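PDB 6T1B: YlmD, which catalyses the phosphorolysis of adenosine, inosine and S-methyl-5'-thioadenosine to the free base and a ribose 1-phosphate, and also deaminates adenosine. Local coordinates for residues T30-N44 / A249-R263. Numbering follows the deposited sequence.
Sequences TKHGGESKGPFASLN and ALFFSHRRDRGTTGR. With NOS (inosine), chain B.
The Phe252 ring is clamped between Lys31 and Gly262 where two loops of the YfiH/LACC1 fold meet, one following strand 25-29, the other leading into its antiparallel neighbour, strand 264-269, beside the inosine pocket. Lys31 CB makes a CH-pi contact over one ring face, 3.9 Å from the Phe252 centroid, while Gly262 CA covers the opposite face. The outer end of the ring pushes into the backbone of 40-43: CE2 of Phe252 comes within 3.3 Å of Ala41 O, while Leu43 O lies at the ring edge by CE1. Further out, Pro39 CG lies alongside Thr260 CG2 at 3.7 Å, and the edge of the Phe40 ring meets Thr261 O.

Three direct hydrogen bonds cross the contact. Lys31 N donates to Leu250 O; His32 NE2 donates to Ala249 O at 2.8 Å, the acceptor lying in the imidazole plane; the third lies on the pocket side. With CG between backbone N and carbonyl carbon (chi1 66°), the Lys31 chain runs along the backbone of Leu250 and Phe251, bends at chi3 and brings NZ to Glu248 O and to a water shared with Asp257 OD2. Arg256 NH2, 4.0 Å from Lys31 NZ, carries a like charge, but its salt bridge to Asp257 OD1 probably offsets the repulsion. An alanine in place of Lys31 would keep the CB over Phe252 but would probably leave Glu248 O and the bridging water without their ammonium partner and open a gap beside the backbone of Leu250 and Phe251.

A second water donates to both Pro39 O and Thr260 O. On the pocket side, Asn44 CG stands anti to its N (chi1 172°), placing OD1 where it accepts a hydrogen bond from Arg263 N at 2.8 Å; Gly46 N is a second donor to OD1. The Arg263 side chain turns from this contact to the inosine, its NE donating almost straight (175°) to inosine O4' at 3.0 Å.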
loop_
_atom_site.group_PDB
_atom_site.type_symbol
_atom_site.label_atom_id
_atom_site.label_comp_id
_atom_site.label_asym_id
_atom_site.label_seq_id
_atom_site.Cartn_x
_atom_site.Cartn_y
_atom_site.Cartn_z
ATOM N N THR A 30 -7.823 -0.919 9.971
ATOM C CA THR A 30 -8.597 0.290 10.224
ATOM C C THR A 30 -8.038 0.942 11.486
ATOM O O THR A 30 -7.119 0.431 12.122
ATOM C CB THR A 30 -10.084 0.006 10.422
ATOM O OG1 THR A 30 -10.227 -0.602 11.705
ATOM C CG2 THR A 30 -10.622 -0.839 9.298
ATOM N N LYS A 31 -8.626 2.055 11.881
ATOM C CA LYS A 31 -8.022 2.844 12.941
ATOM C C LYS A 31 -8.374 2.346 14.323
ATOM O O LYS A 31 -7.884 2.913 15.310
ATOM C CB LYS A 31 -8.440 4.318 12.805
ATOM C CG LYS A 31 -9.865 4.546 13.012
ATOM C CD LYS A 31 -10.415 5.814 12.342
ATOM C CE LYS A 31 -9.601 7.057 12.635
ATOM N NZ LYS A 31 -10.452 8.296 12.393
ATOM N N HIS A 32 -9.248 1.347 14.459
ATOM C CA HIS A 32 -9.791 0.972 15.753
ATOM C C HIS A 32 -9.178 -0.299 16.333
ATOM O O HIS A 32 -8.684 -1.161 15.608
ATOM C CB HIS A 32 -11.290 0.823 15.621
ATOM C CG HIS A 32 -11.950 2.097 15.221
ATOM N ND1 HIS A 32 -11.952 3.206 16.037
ATOM C CD2 HIS A 32 -12.560 2.460 14.068
ATOM C CE1 HIS A 32 -12.571 4.193 15.410
ATOM N NE2 HIS A 32 -12.963 3.759 14.224
ATOM N N GLY A 33 -9.224 -0.391 17.656
ATOM C CA GLY A 33 -8.780 -1.571 18.373
ATOM C C GLY A 33 -7.402 -1.473 18.986
ATOM O O GLY A 33 -6.893 -2.485 19.483
ATOM N N GLY A 34 -6.799 -0.292 19.007
ATOM C CA GLY A 34 -5.441 -0.123 19.464
ATOM C C GLY A 34 -5.308 0.609 20.783
ATOM O O GLY A 34 -6.264 0.775 21.546
ATOM N N GLU A 35 -4.059 1.030 21.053
ATOM C CA GLU A 35 -3.619 1.602 22.303
ATOM C C GLU A 35 -3.286 3.085 22.200
ATOM O O GLU A 35 -3.039 3.721 23.226
ATOM C CB GLU A 35 -2.344 0.872 22.799
ATOM C CG GLU A 35 -2.469 -0.627 22.995
ATOM C CD GLU A 35 -3.527 -1.005 24.000
ATOM O OE1 GLU A 35 -4.292 -1.944 23.726
ATOM O OE2 GLU A 35 -3.580 -0.379 25.058
ATOM N N SER A 36 -3.196 3.637 21.006
ATOM C CA SER A 36 -2.691 4.986 20.843
ATOM C C SER A 36 -3.772 6.008 21.137
ATOM O O SER A 36 -4.974 5.716 21.103
ATOM C CB SER A 36 -2.148 5.227 19.435
ATOM O OG SER A 36 -1.103 4.304 19.154
ATOM N N LYS A 37 -3.324 7.233 21.424
ATOM C CA LYS A 37 -4.174 8.284 21.950
ATOM C C LYS A 37 -4.117 9.542 21.089
ATOM O O LYS A 37 -3.249 9.730 20.241
ATOM C CB LYS A 37 -3.757 8.571 23.413
ATOM C CG LYS A 37 -3.832 7.313 24.295
ATOM C CD LYS A 37 -2.742 7.301 25.333
ATOM C CE LYS A 37 -2.699 5.983 26.096
ATOM N NZ LYS A 37 -1.667 5.071 25.540
ATOM N N GLY A 38 -5.088 10.410 21.318
ATOM C CA GLY A 38 -5.065 11.718 20.693
ATOM C C GLY A 38 -5.208 11.612 19.188
ATOM O O GLY A 38 -6.068 10.894 18.656
ATOM N N PRO A 39 -4.359 12.308 18.441
ATOM C CA PRO A 39 -4.504 12.268 16.983
ATOM C C PRO A 39 -4.232 10.885 16.404
ATOM O O PRO A 39 -4.500 10.651 15.216
ATOM C CB PRO A 39 -3.470 13.290 16.479
ATOM C CG PRO A 39 -2.449 13.334 17.575
ATOM C CD PRO A 39 -3.165 13.079 18.869
ATOM N N PHE A 40 -3.620 9.996 17.183
ATOM C CA PHE A 40 -3.253 8.675 16.727
ATOM C C PHE A 40 -4.287 7.632 17.101
ATOM O O PHE A 40 -4.046 6.444 16.875
ATOM C CB PHE A 40 -1.897 8.292 17.321
ATOM C CG PHE A 40 -0.821 9.324 17.059
ATOM C CD1 PHE A 40 -0.247 10.016 18.112
ATOM C CD2 PHE A 40 -0.401 9.602 15.776
ATOM C CE1 PHE A 40 0.725 10.974 17.862
ATOM C CE2 PHE A 40 0.561 10.570 15.528
ATOM C CZ PHE A 40 1.133 11.242 16.585
ATOM N N ALA A 41 -5.422 8.051 17.669
ATOM C CA ALA A 41 -6.399 7.106 18.217
ATOM C C ALA A 41 -6.957 6.235 17.099
ATOM O O ALA A 41 -7.488 6.761 16.119
ATOM C CB ALA A 41 -7.520 7.901 18.868
ATOM N N SER A 42 -6.868 4.893 17.231
ATOM C CA SER A 42 -6.141 4.182 18.289
ATOM C C SER A 42 -5.138 3.148 17.731
ATOM O O SER A 42 -4.098 2.907 18.343
ATOM C CB SER A 42 -7.067 3.445 19.251
ATOM O OG SER A 42 -7.843 2.458 18.600
ATOM N N LEU A 43 -5.434 2.515 16.588
ATOM C CA LEU A 43 -4.547 1.483 16.029
ATOM C C LEU A 43 -3.521 2.085 15.077
ATOM O O LEU A 43 -3.413 1.732 13.906
ATOM C CB LEU A 43 -5.347 0.375 15.358
ATOM C CG LEU A 43 -4.598 -0.928 15.125
ATOM C CD1 LEU A 43 -4.390 -1.710 16.397
ATOM C CD2 LEU A 43 -5.308 -1.777 14.089
ATOM N N ASN A 44 -2.738 3.020 15.612
ATOM C CA ASN A 44 -1.682 3.626 14.833
ATOM C C ASN A 44 -0.543 2.640 14.669
ATOM O O ASN A 44 0.060 2.207 15.660
ATOM C CB ASN A 44 -1.151 4.887 15.476
ATOM C CG ASN A 44 0.050 5.389 14.752
ATOM O OD1 ASN A 44 0.137 5.310 13.522
ATOM N ND2 ASN A 44 1.021 5.873 15.493
ATOM N N ALA A 249 -14.617 7.204 9.757
ATOM C CA ALA A 249 -14.809 6.272 10.861
ATOM C C ALA A 249 -13.972 5.015 10.710
ATOM O O ALA A 249 -13.937 4.199 11.645
ATOM C CB ALA A 249 -16.279 5.860 10.965
ATOM N N LEU A 250 -13.309 4.836 9.574
ATOM C CA LEU A 250 -12.446 3.687 9.399
ATOM C C LEU A 250 -10.980 4.064 9.347
ATOM O O LEU A 250 -10.146 3.264 9.763
ATOM C CB LEU A 250 -12.754 2.936 8.098
ATOM C CG LEU A 250 -13.963 2.013 8.059
ATOM C CD1 LEU A 250 -14.010 1.307 6.708
ATOM C CD2 LEU A 250 -13.909 1.025 9.201
ATOM N N PHE A 251 -10.630 5.251 8.818
ATOM C CA PHE A 251 -9.269 5.516 8.396
ATOM C C PHE A 251 -8.652 6.803 8.913
ATOM O O PHE A 251 -9.338 7.826 9.043
ATOM C CB PHE A 251 -9.162 5.569 6.873
ATOM C CG PHE A 251 -9.624 4.315 6.185
ATOM C CD1 PHE A 251 -10.661 4.361 5.273
ATOM C CD2 PHE A 251 -8.998 3.110 6.413
ATOM C CE1 PHE A 251 -11.078 3.216 4.596
ATOM C CE2 PHE A 251 -9.398 1.965 5.753
ATOM C CZ PHE A 251 -10.453 2.033 4.841
ATOM N N PHE A 252 -7.350 6.727 9.228
ATOM C CA PHE A 252 -6.518 7.908 9.330
ATOM C C PHE A 252 -6.371 8.502 7.933
ATOM O O PHE A 252 -6.306 7.782 6.940
ATOM C CB PHE A 252 -5.117 7.558 9.817
ATOM C CG PHE A 252 -5.083 6.838 11.139
ATOM C CD1 PHE A 252 -4.614 5.514 11.208
ATOM C CD2 PHE A 252 -5.480 7.449 12.315
ATOM C CE1 PHE A 252 -4.578 4.846 12.435
ATOM C CE2 PHE A 252 -5.442 6.780 13.516
ATOM C CZ PHE A 252 -4.961 5.478 13.566
ATOM N N SER A 253 -6.244 9.825 7.861
ATOM C CA SER A 253 -6.044 10.507 6.594
ATOM C C SER A 253 -5.113 11.686 6.818
ATOM O O SER A 253 -5.474 12.627 7.520
ATOM C CB SER A 253 -7.370 11.005 6.012
ATOM O OG SER A 253 -7.163 11.854 4.904
ATOM N N HIS A 254 -3.940 11.642 6.199
ATOM C CA HIS A 254 -3.015 12.770 6.307
ATOM C C HIS A 254 -3.666 14.079 5.905
ATOM O O HIS A 254 -3.467 15.106 6.565
ATOM C CB HIS A 254 -1.811 12.465 5.423
ATOM C CG HIS A 254 -0.833 13.587 5.327
ATOM N ND1 HIS A 254 0.102 13.832 6.307
ATOM C CD2 HIS A 254 -0.649 14.529 4.376
ATOM C CE1 HIS A 254 0.820 14.883 5.966
ATOM N NE2 HIS A 254 0.385 15.330 4.800
ATOM N N ARG A 255 -4.459 14.072 4.837
ATOM C CA ARG A 255 -5.073 15.308 4.380
ATOM C C ARG A 255 -6.215 15.731 5.298
ATOM O O ARG A 255 -6.268 16.882 5.743
ATOM C CB ARG A 255 -5.546 15.199 2.936
ATOM C CG ARG A 255 -6.127 16.514 2.420
ATOM C CD ARG A 255 -6.288 16.534 0.906
ATOM N NE ARG A 255 -5.040 16.887 0.236
ATOM C CZ ARG A 255 -4.908 17.843 -0.682
ATOM N NH1 ARG A 255 -5.955 18.559 -1.083
ATOM N NH2 ARG A 255 -3.716 18.065 -1.216
ATOM N N ARG A 256 -7.158 14.815 5.584
ATOM C CA ARG A 256 -8.332 15.228 6.359
ATOM C C ARG A 256 -7.932 15.614 7.772
ATOM O O ARG A 256 -8.505 16.536 8.363
ATOM C CB ARG A 256 -9.349 14.088 6.429
ATOM C CG ARG A 256 -10.671 14.446 7.109
ATOM C CD ARG A 256 -11.481 13.214 7.482
ATOM N NE ARG A 256 -10.710 12.427 8.420
ATOM C CZ ARG A 256 -10.344 11.155 8.268
ATOM N NH1 ARG A 256 -10.728 10.433 7.235
ATOM N NH2 ARG A 256 -9.609 10.610 9.207
ATOM N N ASP A 257 -6.971 14.902 8.337
ATOM C CA ASP A 257 -6.533 15.080 9.713
ATOM C C ASP A 257 -5.445 16.148 9.816
ATOM O O ASP A 257 -4.823 16.304 10.881
ATOM C CB ASP A 257 -6.069 13.766 10.340
ATOM C CG ASP A 257 -7.157 12.697 10.375
ATOM O OD1 ASP A 257 -8.359 13.057 10.396
ATOM O OD2 ASP A 257 -6.813 11.497 10.410
ATOM N N ARG A 258 -5.198 16.874 8.733
ATOM C CA ARG A 258 -4.343 18.065 8.769
ATOM C C ARG A 258 -2.925 17.717 9.200
ATOM O O ARG A 258 -2.260 18.497 9.891
ATOM C CB ARG A 258 -4.941 19.148 9.657
ATOM C CG ARG A 258 -6.342 19.545 9.204
ATOM C CD ARG A 258 -6.869 20.755 9.935
ATOM N NE ARG A 258 -6.147 21.959 9.546
ATOM C CZ ARG A 258 -6.435 22.687 8.472
ATOM N NH1 ARG A 258 -7.435 22.333 7.676
ATOM N NH2 ARG A 258 -5.721 23.767 8.191
ATOM N N GLY A 259 -2.450 16.572 8.753
ATOM C CA GLY A 259 -1.047 16.219 8.808
ATOM C C GLY A 259 -0.560 15.572 10.081
ATOM O O GLY A 259 0.577 15.097 10.099
ATOM N N THR A 260 -1.377 15.487 11.119
ATOM C CA THR A 260 -0.971 14.811 12.348
ATOM C C THR A 260 -1.989 13.707 12.605
ATOM O O THR A 260 -3.122 13.982 13.022
ATOM C CB THR A 260 -0.869 15.763 13.543
ATOM O OG1 THR A 260 0.211 16.691 13.344
ATOM C CG2 THR A 260 -0.565 14.971 14.813
ATOM N N THR A 261 -1.588 12.472 12.338
ATOM C CA THR A 261 -2.505 11.350 12.384
ATOM C C THR A 261 -1.702 10.056 12.395
ATOM O O THR A 261 -0.473 10.047 12.246
ATOM C CB THR A 261 -3.499 11.416 11.216
ATOM O OG1 THR A 261 -4.587 10.514 11.480
ATOM C CG2 THR A 261 -2.835 11.130 9.887
ATOM N N GLY A 262 -2.435 8.953 12.574
ATOM C CA GLY A 262 -1.832 7.643 12.578
ATOM C C GLY A 262 -1.615 7.117 11.167
ATOM O O GLY A 262 -1.822 7.787 10.148
ATOM N N ARG A 263 -1.169 5.873 11.126
ATOM C CA ARG A 263 -1.038 5.118 9.898
ATOM C C ARG A 263 -1.708 3.756 10.015
ATOM O O ARG A 263 -1.589 3.070 11.040
ATOM C CB ARG A 263 0.434 4.879 9.558
ATOM C CG ARG A 263 1.254 6.130 9.364
ATOM C CD ARG A 263 0.856 6.847 8.090
ATOM N NE ARG A 263 1.671 8.029 7.843
ATOM C CZ ARG A 263 1.328 9.264 8.191
ATOM N NH1 ARG A 263 0.182 9.506 8.808
ATOM N NH2 ARG A 263 2.139 10.284 7.927
HETATM N N9 NOS B . 5.701 6.949 8.344
HETATM C C4 NOS B . 6.098 5.672 8.200
HETATM N N3 NOS B . 6.550 4.869 7.039
HETATM C C2 NOS B . 6.953 3.505 7.240
HETATM N N1 NOS B . 6.926 2.901 8.542
HETATM C C6 NOS B . 6.503 3.620 9.683
HETATM O O6 NOS B . 6.490 3.053 10.742
HETATM C C5 NOS B . 6.074 5.081 9.440
HETATM N N7 NOS B . 5.621 5.961 10.277
HETATM C C8 NOS B . 5.399 7.107 9.637
HETATM C "C5'" NOS B . 3.849 6.443 4.496
HETATM O "O5'" NOS B . 2.549 6.676 3.962
HETATM C "C4'" NOS B . 4.397 7.687 5.149
HETATM O "O4'" NOS B . 4.332 7.513 6.583
HETATM C "C1'" NOS B . 5.577 7.831 7.169
HETATM C "C2'" NOS B . 6.626 7.675 6.073
HETATM O "O2'" NOS B . 7.725 8.543 6.310
HETATM C "C3'" NOS B . 5.845 8.042 4.809
HETATM O "O3'" NOS B . 5.940 9.459 4.582
HETATM O O HOH W 1 -8.282 10.038 12.258
HETATM O O HOH W 2 -5.603 12.910 13.791
HETATM O O HOH W 3 -6.669 11.078 14.131
#